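Local coordinates for universal stress protein A-like protein (Arabidopsis thaliana, PDB 2GM3) that binds AMP as a member of the universal stress protein family, its cellular role not being known, at residues A[15-29]-A[161-175]. Sequence-based numbering, arbitrary orientation.
Sequences STIKDYPNPSISCKR and IKRNADETPSDPADD. With AMP (adenosine monophosphate), chain G.
S26 holds OG between its backbone N and carbonyl carbon (chi1 70°), and D175 turns its carboxylate toward the start of helix 25-39 (chi1 -150°), which brings OD1 within 2.6 Å of S26 OG, its donor, on the syn lone pair. D175 OD2 takes S26 N at 3.0 Å, 17° out of the carboxylate plane. Its chain terminus is gripped as well: O accepts from I25 N, and OXT from T16 N (2.6 Å), I17 N and T16 OG1. R163, packed along S26 by its CG, turns NH1 to D174 O and, weakly, to D175 OD2. Further along the helix, R29 makes a side-on salt bridge with E167, NE to OE1 at 2.7 Å and almost straight, NH2 to OE2 at 3.0 Å. N164 ND2 lies over one face of that guanidinium, and N164 N fills the anti lone pair of E167 OE1. I25 CD1 packs against P169 CG at 3.9 Å. The tail beyond edge strand 158-162 folds back over this helix N-terminus beside the AMP pocket, where S26 OG accepts from AMP O3'. D175 is thus second shell to the ribose, probably orienting S26, while the helix N-terminus and R163 would stabilise its carboxylate.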
# COMPACT_ATOMS: atom_id res chain seq x y z
N SER A 15 16.09 -9.34 10.52
CA SER A 15 16.86 -8.16 10.83
C SER A 15 18.34 -8.46 10.68
O SER A 15 18.77 -9.59 10.92
CB SER A 15 16.60 -7.69 12.25
OG SER A 15 17.69 -6.91 12.68
N THR A 16 19.12 -7.45 10.29
CA THR A 16 20.58 -7.60 10.23
C THR A 16 21.28 -6.97 11.44
O THR A 16 22.48 -7.18 11.63
CB THR A 16 21.21 -7.10 8.91
OG1 THR A 16 21.01 -5.70 8.79
CG2 THR A 16 20.58 -7.80 7.70
N ILE A 17 20.56 -6.19 12.24
CA ILE A 17 21.12 -5.58 13.43
C ILE A 17 20.59 -6.25 14.69
O ILE A 17 21.34 -6.49 15.64
CB ILE A 17 20.83 -4.07 13.53
CG1 ILE A 17 19.47 -3.73 12.90
CG2 ILE A 17 22.03 -3.24 12.95
CD1 ILE A 17 18.60 -2.85 13.78
N LYS A 18 19.29 -6.52 14.69
CA LYS A 18 18.67 -7.26 15.79
C LYS A 18 19.19 -8.68 15.71
O LYS A 18 19.25 -9.25 14.62
CB LYS A 18 17.14 -7.26 15.70
CG LYS A 18 16.49 -5.87 15.82
CD LYS A 18 15.07 -5.92 16.37
CE LYS A 18 14.99 -5.09 17.69
NZ LYS A 18 13.68 -5.28 18.44
N ASP A 19 19.56 -9.26 16.85
CA ASP A 19 19.90 -10.67 16.88
C ASP A 19 18.81 -11.57 16.26
O ASP A 19 17.62 -11.25 16.21
CB ASP A 19 20.32 -11.12 18.28
CG ASP A 19 21.83 -11.06 18.49
OD1 ASP A 19 22.55 -10.86 17.48
OD2 ASP A 19 22.32 -11.23 19.64
N TYR A 20 19.26 -12.70 15.75
CA TYR A 20 18.42 -13.68 15.12
C TYR A 20 17.64 -14.42 16.24
O TYR A 20 18.14 -14.55 17.37
CB TYR A 20 19.38 -14.55 14.25
CG TYR A 20 19.48 -16.04 14.51
CD1 TYR A 20 20.15 -16.52 15.61
CD2 TYR A 20 18.94 -16.98 13.60
CE1 TYR A 20 20.25 -17.89 15.86
CE2 TYR A 20 19.03 -18.36 13.83
CZ TYR A 20 19.68 -18.80 14.96
OH TYR A 20 19.83 -20.17 15.23
N PRO A 21 16.44 -14.90 15.91
CA PRO A 21 15.75 -14.78 14.63
C PRO A 21 14.69 -13.66 14.43
O PRO A 21 13.65 -13.88 13.78
CB PRO A 21 15.21 -16.21 14.40
CG PRO A 21 15.48 -16.97 15.76
CD PRO A 21 15.78 -15.89 16.76
N ASN A 22 15.02 -12.47 14.92
CA ASN A 22 14.13 -11.33 14.83
C ASN A 22 13.80 -10.92 13.42
O ASN A 22 14.69 -10.93 12.55
CB ASN A 22 14.75 -10.18 15.57
CG ASN A 22 14.94 -10.53 16.98
OD1 ASN A 22 14.04 -11.06 17.59
ND2 ASN A 22 16.13 -10.31 17.50
N PRO A 23 12.52 -10.55 13.18
CA PRO A 23 12.13 -9.91 11.90
C PRO A 23 12.80 -8.55 11.76
O PRO A 23 13.17 -7.95 12.76
CB PRO A 23 10.64 -9.68 12.07
CG PRO A 23 10.45 -9.60 13.63
CD PRO A 23 11.38 -10.68 14.11
N SER A 24 12.95 -8.07 10.54
CA SER A 24 13.44 -6.70 10.33
C SER A 24 12.47 -5.72 10.98
O SER A 24 11.26 -5.98 11.03
CB SER A 24 13.60 -6.42 8.84
OG SER A 24 12.36 -6.23 8.19
N ILE A 25 12.99 -4.62 11.49
CA ILE A 25 12.16 -3.57 12.05
C ILE A 25 11.07 -3.13 11.07
O ILE A 25 9.92 -2.93 11.45
CB ILE A 25 12.97 -2.36 12.49
CG1 ILE A 25 14.10 -2.76 13.44
CG2 ILE A 25 12.08 -1.39 13.22
CD1 ILE A 25 15.18 -1.71 13.52
N SER A 26 11.41 -3.06 9.79
CA SER A 26 10.49 -2.50 8.84
C SER A 26 9.30 -3.43 8.54
O SER A 26 8.14 -3.00 8.48
CB SER A 26 11.21 -2.02 7.57
OG SER A 26 11.69 -3.11 6.83
N CYS A 27 9.58 -4.71 8.37
CA CYS A 27 8.50 -5.62 8.02
C CYS A 27 7.68 -5.90 9.25
O CYS A 27 6.51 -6.18 9.15
CB CYS A 27 9.01 -6.90 7.36
SG CYS A 27 9.61 -8.16 8.54
N LYS A 28 8.27 -5.78 10.42
CA LYS A 28 7.56 -5.97 11.65
C LYS A 28 6.58 -4.82 11.83
O LYS A 28 5.39 -5.03 12.14
CB LYS A 28 8.55 -6.01 12.82
CG LYS A 28 7.97 -6.64 14.08
CD LYS A 28 8.97 -6.64 15.27
CE LYS A 28 8.22 -6.72 16.58
NZ LYS A 28 9.13 -6.99 17.75
N ARG A 29 7.09 -3.61 11.66
CA ARG A 29 6.26 -2.43 11.71
C ARG A 29 5.15 -2.53 10.67
O ARG A 29 3.97 -2.29 10.98
CB ARG A 29 7.10 -1.16 11.49
CG ARG A 29 6.26 0.08 11.32
CD ARG A 29 5.39 0.31 12.58
NE ARG A 29 6.21 0.17 13.76
CZ ARG A 29 5.84 -0.45 14.87
NH1 ARG A 29 4.61 -0.97 14.97
NH2 ARG A 29 6.69 -0.54 15.88
N ILE A 161 4.93 0.67 4.08
CA ILE A 161 4.92 1.22 5.42
C ILE A 161 6.33 1.40 5.89
O ILE A 161 7.11 0.47 5.85
CB ILE A 161 4.16 0.26 6.40
CG1 ILE A 161 2.73 0.03 5.90
CG2 ILE A 161 4.16 0.81 7.86
CD1 ILE A 161 2.23 -1.32 6.07
N LYS A 162 6.66 2.63 6.30
CA LYS A 162 7.96 3.01 6.80
C LYS A 162 7.94 2.91 8.30
O LYS A 162 6.88 2.87 8.89
CB LYS A 162 8.32 4.44 6.43
CG LYS A 162 8.66 4.61 4.96
CD LYS A 162 8.61 6.10 4.57
CE LYS A 162 8.59 6.30 3.05
NZ LYS A 162 7.66 7.47 2.67
N ARG A 163 9.11 2.87 8.92
CA ARG A 163 9.24 2.66 10.35
C ARG A 163 8.93 3.95 11.07
O ARG A 163 9.02 5.02 10.49
CB ARG A 163 10.67 2.21 10.68
CG ARG A 163 10.97 0.79 10.11
CD ARG A 163 12.44 0.48 10.08
NE ARG A 163 13.14 1.47 9.31
CZ ARG A 163 14.39 1.34 8.92
NH1 ARG A 163 15.07 0.24 9.25
NH2 ARG A 163 14.96 2.32 8.23
N ASN A 164 8.57 3.84 12.34
CA ASN A 164 8.43 5.02 13.19
C ASN A 164 9.80 5.65 13.36
O ASN A 164 10.82 4.97 13.33
CB ASN A 164 7.85 4.64 14.57
CG ASN A 164 6.45 4.00 14.47
OD1 ASN A 164 5.70 4.25 13.51
ND2 ASN A 164 6.09 3.17 15.45
N ALA A 165 9.82 6.96 13.56
CA ALA A 165 11.06 7.67 13.82
C ALA A 165 11.84 7.04 14.97
O ALA A 165 13.08 6.96 14.94
CB ALA A 165 10.77 9.15 14.13
N ASP A 166 11.12 6.60 16.00
CA ASP A 166 11.78 6.18 17.24
C ASP A 166 12.31 4.75 17.19
O ASP A 166 12.91 4.28 18.15
CB ASP A 166 10.89 6.41 18.48
CG ASP A 166 9.66 5.50 18.51
OD1 ASP A 166 8.84 5.62 19.45
OD2 ASP A 166 9.53 4.65 17.60
N GLU A 167 12.08 4.06 16.08
CA GLU A 167 12.63 2.72 15.90
C GLU A 167 13.53 2.65 14.67
O GLU A 167 14.01 1.58 14.31
CB GLU A 167 11.52 1.69 15.80
CG GLU A 167 10.71 1.85 14.55
CD GLU A 167 9.54 0.92 14.45
OE1 GLU A 167 8.64 1.26 13.66
OE2 GLU A 167 9.53 -0.13 15.16
N THR A 168 13.74 3.78 14.01
CA THR A 168 14.62 3.87 12.87
C THR A 168 16.07 3.98 13.37
O THR A 168 16.37 4.89 14.14
CB THR A 168 14.23 5.06 12.00
OG1 THR A 168 12.88 4.88 11.57
CG2 THR A 168 15.13 5.17 10.76
N PRO A 169 16.95 3.04 12.96
CA PRO A 169 18.33 3.06 13.44
C PRO A 169 19.05 4.25 12.82
O PRO A 169 18.66 4.73 11.75
CB PRO A 169 18.92 1.75 12.92
CG PRO A 169 17.77 0.93 12.41
CD PRO A 169 16.72 1.92 12.01
N SER A 170 20.08 4.74 13.50
CA SER A 170 20.74 5.95 13.04
C SER A 170 21.19 5.82 11.58
O SER A 170 21.13 6.79 10.82
CB SER A 170 21.88 6.34 13.97
OG SER A 170 22.75 5.24 14.18
N ASP A 171 21.58 4.62 11.17
CA ASP A 171 21.81 4.35 9.76
C ASP A 171 20.58 3.65 9.20
O ASP A 171 20.29 2.52 9.55
CB ASP A 171 23.07 3.50 9.57
CG ASP A 171 23.34 3.16 8.11
OD1 ASP A 171 22.49 3.42 7.23
OD2 ASP A 171 24.43 2.61 7.86
N PRO A 172 19.84 4.35 8.32
CA PRO A 172 18.55 3.82 7.87
C PRO A 172 18.66 2.52 7.07
O PRO A 172 17.65 1.77 6.95
CB PRO A 172 17.97 4.96 7.02
CG PRO A 172 18.79 6.17 7.32
CD PRO A 172 20.15 5.67 7.73
N ALA A 173 19.85 2.24 6.53
CA ALA A 173 20.08 1.00 5.78
C ALA A 173 19.94 -0.22 6.69
O ALA A 173 19.52 -1.28 6.25
CB ALA A 173 21.45 1.03 5.08
N ASP A 174 20.27 -0.02 7.96
CA ASP A 174 20.11 -1.01 9.02
C ASP A 174 18.66 -1.33 9.23
O ASP A 174 17.82 -0.44 9.32
CB ASP A 174 20.65 -0.46 10.33
CG ASP A 174 22.14 -0.29 10.31
OD1 ASP A 174 22.64 0.71 10.89
OD2 ASP A 174 22.81 -1.14 9.70
N ASP A 175 18.39 -2.61 9.37
CA ASP A 175 17.04 -3.10 9.53
C ASP A 175 17.12 -4.40 10.33
O ASP A 175 16.16 -4.79 11.01
CB ASP A 175 16.38 -3.32 8.16
CG ASP A 175 14.87 -3.11 8.20
OD1 ASP A 175 14.20 -3.41 7.19
OD2 ASP A 175 14.32 -2.66 9.22
OXT ASP A 175 18.20 -5.05 10.34
P AMP G . 13.44 -1.86 1.42
O1P AMP G . 14.44 -2.79 0.99
O2P AMP G . 13.79 -1.09 2.63
O3P AMP G . 12.85 -1.00 0.40
O5' AMP G . 12.17 -2.69 1.90
C5' AMP G . 12.26 -3.53 3.02
C4' AMP G . 11.09 -4.47 2.92
O4' AMP G . 11.22 -5.38 1.78
C3' AMP G . 10.95 -5.36 4.12
O3' AMP G . 10.24 -4.61 5.15
C2' AMP G . 10.09 -6.48 3.56
O2' AMP G . 8.72 -6.07 3.61
C1' AMP G . 10.57 -6.60 2.12
N9 AMP G . 11.67 -7.57 2.07
C8 AMP G . 13.00 -7.33 2.08
N7 AMP G . 13.67 -8.49 2.03
C5 AMP G . 12.76 -9.48 1.93
C6 AMP G . 12.82 -10.87 1.82
N6 AMP G . 13.96 -11.54 1.79
N1 AMP G . 11.68 -11.55 1.76
C2 AMP G . 10.50 -10.96 1.79
N3 AMP G . 10.39 -9.65 1.89
C4 AMP G . 11.50 -8.89 1.96
O HOH W 1 9.22 -2.73 13.99